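Local coordinates for protein transcriptional regulator, ROK family (Vibrio cholerae O1 biovar eltor, PDB 1Z05) that probably binds DNA as a zinc-containing transcriptional regulator of the ROK family, a homologue of Escherichia coli Mlc linked to carbohydrate metabolism, at residues Val169-Ile174 and Ala411-Ala416; Gly209-Val214 and Gly420-Lys425. All coordinates share one frame; numbering follows the deposited sequence.

Contact 1. Residues Val169-Ile174 and Ala411-Ala416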
# COMPACT_ATOMS: atom_id res chain seq x y z
N VAL A 169 28.46 17.24 -4.03
CA VAL A 169 27.06 17.03 -4.42
C VAL A 169 26.85 15.55 -4.73
O VAL A 169 27.48 15.01 -5.64
CB VAL A 169 26.68 17.90 -5.64
CG1 VAL A 169 25.17 17.83 -5.89
CG2 VAL A 169 27.14 19.34 -5.43
N THR A 170 25.97 14.90 -3.99
CA THR A 170 25.86 13.44 -4.06
C THR A 170 24.79 12.96 -5.02
O THR A 170 24.83 11.82 -5.48
CB THR A 170 25.50 12.87 -2.69
OG1 THR A 170 24.25 13.43 -2.29
CG2 THR A 170 26.56 13.23 -1.66
N SER A 171 23.81 13.81 -5.29
CA SER A 171 22.57 13.38 -5.93
C SER A 171 21.69 14.57 -6.28
O SER A 171 21.92 15.69 -5.82
CB SER A 171 21.80 12.45 -4.99
OG SER A 171 21.59 13.08 -3.74
N ILE A 172 20.66 14.30 -7.08
CA ILE A 172 19.65 15.28 -7.47
C ILE A 172 18.27 14.66 -7.25
O ILE A 172 18.01 13.54 -7.69
CB ILE A 172 19.82 15.72 -8.95
CG1 ILE A 172 21.12 16.53 -9.12
CG2 ILE A 172 18.61 16.55 -9.42
CD1 ILE A 172 21.57 16.75 -10.56
N ALA A 173 17.41 15.39 -6.56
CA ALA A 173 16.01 15.03 -6.43
C ALA A 173 15.16 16.03 -7.20
O ALA A 173 15.45 17.23 -7.20
CB ALA A 173 15.61 14.96 -4.95
N ILE A 174 14.13 15.54 -7.87
CA ILE A 174 13.19 16.41 -8.58
C ILE A 174 11.76 15.92 -8.35
O ILE A 174 11.46 14.73 -8.50
CB ILE A 174 13.55 16.60 -10.10
CG1 ILE A 174 12.57 17.55 -10.80
CG2 ILE A 174 13.72 15.27 -10.85
CD1 ILE A 174 13.19 18.30 -12.00
N ALA A 411 13.42 14.67 1.20
CA ALA A 411 12.90 13.42 1.75
C ALA A 411 13.30 12.20 0.93
O ALA A 411 13.63 11.15 1.48
CB ALA A 411 11.40 13.50 1.89
N LEU A 412 13.26 12.34 -0.40
CA LEU A 412 13.67 11.27 -1.30
C LEU A 412 15.13 10.89 -1.07
O LEU A 412 15.49 9.72 -1.11
CB LEU A 412 13.51 11.70 -2.77
CG LEU A 412 12.11 11.98 -3.32
CD1 LEU A 412 12.20 12.35 -4.79
CD2 LEU A 412 11.19 10.77 -3.13
N ILE A 413 15.97 11.90 -0.88
CA ILE A 413 17.41 11.72 -0.65
C ILE A 413 17.65 11.08 0.73
O ILE A 413 18.40 10.11 0.84
CB ILE A 413 18.19 13.07 -0.77
CG1 ILE A 413 18.08 13.64 -2.20
CG2 ILE A 413 19.68 12.93 -0.36
CD1 ILE A 413 18.31 12.63 -3.32
N LYS A 414 17.00 11.61 1.76
CA LYS A 414 17.13 11.00 3.08
C LYS A 414 16.72 9.52 3.06
O LYS A 414 17.46 8.68 3.58
CB LYS A 414 16.37 11.80 4.15
CG LYS A 414 16.27 11.10 5.50
CD LYS A 414 16.61 12.01 6.65
CE LYS A 414 18.10 11.89 7.01
NZ LYS A 414 18.60 13.01 7.85
N GLN A 415 15.59 9.19 2.43
CA GLN A 415 15.13 7.81 2.37
C GLN A 415 16.05 6.91 1.52
O GLN A 415 16.19 5.72 1.82
CB GLN A 415 13.67 7.71 1.90
CG GLN A 415 13.00 6.34 2.13
CD GLN A 415 13.10 5.84 3.57
OE1 GLN A 415 13.58 4.74 3.82
NE2 GLN A 415 12.64 6.65 4.52
N ALA A 416 16.68 7.48 0.49
CA ALA A 416 17.66 6.73 -0.32
C ALA A 416 18.96 6.43 0.44
O ALA A 416 19.61 5.43 0.16
CB ALA A 416 17.99 7.47 -1.63
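I413 drives its CD1 methyl between the side chains of S171 and A173, two alternate residues on the helix-facing side of strand 169-174. The methyl lies 3.3 Å from S171 OG and 3.9 Å from A173 CB, and this is where the packing is tight. CG1 stands anti to the carbonyl carbon (chi1 -63°), and the bend at chi2 (-45°) carries CD1 into the hollow between the two small residues. The short side chains of S171 and A173 rise little from the strand, which is why the end of the isoleucine can settle between them. Although S171 OG is buried against a methyl, it shares a hydrogen bond of 3.0 Å with T170 OG1, which is also hydrogen-bonded to the backbone O of Q109. The serine hydroxyl suits this buried place because the neighbouring threonine on the same strand provides its partner.

The strand belongs to the five-stranded mixed sheet, in strand order 3-2-1-4-5, of a ROK domain with the ASKHA-type fold, and helix 407-418 packs over one face of that sheet. The axes of the two short segments lie 8.5 Å apart at closest approach, with their N-to-C directions 134° apart. F110 and F213, from the strands flanking 168-176, also touch I413, while L422 of the next helix reaches both I413 and S171.

Toward the start of segment 411-416 the fit is looser. L412 meets A173 through CD1, 4.3 Å from the CB, and its side chain also rests on A215. Farther round the helix, K414 and Q415 lie on the side turned from the strand and are partly exposed, as suits long polar chains; K414 NZ forms a salt bridge with D49 of helix 35-51.

Contact 2. Residues Gly209-Val214 and Gly420-Lys425; sequences GLPVFV and GLLLMK
P211, in the loop just before strand 212-216, and F213 meet the beginning of the C-terminal helix 421-428, which packs beside this edge strand of the five-stranded ROK-domain sheet. The shapes interlock: L422 CD1 is the bump, and it enters the notch between the P211 ring and the edge of the F213 ring. It comes to 3.6 Å from P211 CG, the two side chains crossing at about a right angle. One methyl thus touches both rings, more loosely at F213 CE2, 4.4 Å away. CG of L422 is anti to the backbone N (chi1 -172°), which brings the end of the side chain nearer the strand than its first bond would suggest. L421 CD2 also approaches the phenyl ring near its plane, 3.7 Å from F213 CZ. On the other flank of the proline, K425 CE lies over the ring face, 3.8 Å from P211 CB. Bent at chi2 and chi3, the lysine suits this rim, apolar near the proline and charged at its end. G209, at positive phi, suits the turn out of helix 200-208; its O accepts at 2.8 Å from a water that is hydrogen-bonded to K425 NZ at 3.0 Å.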
# COMPACT_ATOMS: atom_id res chain seq x y z
N GLY A 209 26.02 12.71 -14.39
CA GLY A 209 26.66 11.55 -13.76
C GLY A 209 26.17 11.25 -12.35
O GLY A 209 26.61 10.28 -11.74
N LEU A 210 25.24 12.06 -11.85
CA LEU A 210 24.72 11.92 -10.48
C LEU A 210 23.48 11.03 -10.41
O LEU A 210 22.69 11.03 -11.35
CB LEU A 210 24.37 13.29 -9.90
CG LEU A 210 25.52 14.26 -9.58
CD1 LEU A 210 24.99 15.66 -9.25
CD2 LEU A 210 26.42 13.75 -8.47
N PRO A 211 23.30 10.27 -9.30
CA PRO A 211 22.02 9.60 -9.12
C PRO A 211 20.87 10.60 -9.03
O PRO A 211 21.01 11.65 -8.39
CB PRO A 211 22.17 8.84 -7.79
CG PRO A 211 23.37 9.42 -7.13
CD PRO A 211 24.24 10.01 -8.19
N VAL A 212 19.77 10.26 -9.69
CA VAL A 212 18.61 11.14 -9.79
C VAL A 212 17.40 10.39 -9.25
O VAL A 212 17.17 9.22 -9.59
CB VAL A 212 18.35 11.58 -11.26
CG1 VAL A 212 17.24 12.62 -11.32
CG2 VAL A 212 19.64 12.14 -11.89
N PHE A 213 16.64 11.10 -8.42
CA PHE A 213 15.43 10.61 -7.77
C PHE A 213 14.28 11.51 -8.19
O PHE A 213 14.26 12.70 -7.87
CB PHE A 213 15.62 10.62 -6.24
CG PHE A 213 16.76 9.76 -5.79
CD1 PHE A 213 16.55 8.42 -5.50
CD2 PHE A 213 18.05 10.27 -5.74
CE1 PHE A 213 17.62 7.60 -5.13
CE2 PHE A 213 19.12 9.46 -5.38
CZ PHE A 213 18.90 8.13 -5.06
N VAL A 214 13.32 10.92 -8.91
CA VAL A 214 12.19 11.65 -9.47
C VAL A 214 10.93 11.14 -8.79
O VAL A 214 10.77 9.92 -8.63
CB VAL A 214 12.06 11.38 -11.00
CG1 VAL A 214 11.01 12.30 -11.62
CG2 VAL A 214 13.42 11.58 -11.70
N GLY A 420 19.94 2.65 1.72
CA GLY A 420 21.31 2.26 1.41
C GLY A 420 21.70 2.48 -0.04
O GLY A 420 22.89 2.40 -0.39
N LEU A 421 20.71 2.75 -0.89
CA LEU A 421 20.95 2.97 -2.32
C LEU A 421 21.99 4.07 -2.57
O LEU A 421 22.95 3.88 -3.32
CB LEU A 421 19.63 3.29 -3.05
CG LEU A 421 19.61 3.25 -4.59
CD1 LEU A 421 18.24 2.82 -5.11
CD2 LEU A 421 20.03 4.57 -5.22
N LEU A 422 21.78 5.23 -1.95
CA LEU A 422 22.64 6.38 -2.18
C LEU A 422 24.00 6.19 -1.52
O LEU A 422 25.02 6.59 -2.09
CB LEU A 422 21.98 7.67 -1.71
CG LEU A 422 22.70 8.98 -2.06
CD1 LEU A 422 23.07 9.03 -3.55
CD2 LEU A 422 21.85 10.17 -1.67
N LEU A 423 24.02 5.57 -0.34
CA LEU A 423 25.28 5.22 0.32
C LEU A 423 26.21 4.43 -0.61
O LEU A 423 27.39 4.75 -0.72
CB LEU A 423 25.04 4.39 1.59
CG LEU A 423 24.27 5.00 2.75
CD1 LEU A 423 24.19 3.97 3.85
CD2 LEU A 423 24.93 6.28 3.24
N MET A 424 25.65 3.43 -1.28
CA MET A 424 26.46 2.57 -2.13
C MET A 424 26.97 3.34 -3.34
O MET A 424 28.10 3.14 -3.77
CB MET A 424 25.70 1.30 -2.52
CG MET A 424 25.39 0.35 -1.35
SD MET A 424 26.84 -0.34 -0.49
CE MET A 424 27.17 0.88 0.79
N LYS A 425 26.14 4.24 -3.88
CA LYS A 425 26.57 5.11 -4.96
C LYS A 425 27.72 6.02 -4.54
O LYS A 425 28.67 6.20 -5.31
CB LYS A 425 25.39 5.93 -5.51
CG LYS A 425 24.34 5.08 -6.23
CD LYS A 425 24.73 4.73 -7.67
CE LYS A 425 24.14 5.73 -8.66
NZ LYS A 425 24.45 5.43 -10.09
O HOH W 1 26.09 7.89 -10.29

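Followed from the N terminus, the chain runs through strand 168-176, then helix 200-208 and into strand 212-216, laying down the first partner of each contact on neighbouring parallel strands. Nearly 200 residues later, helix 407-418 returns to close contact 1, and helix 421-428, next in the chain, closes contact 2. The two loops cross, since their segments alternate in sequence. Their centres lie about 7 Å apart, and backbone hydrogen bonds join the neighbouring strands: I174 N lies 2.8 Å from F213 O, and F213 N lies 2.9 Å from I172 O. Together the contacts tie two successive C-terminal helices to the same sheet.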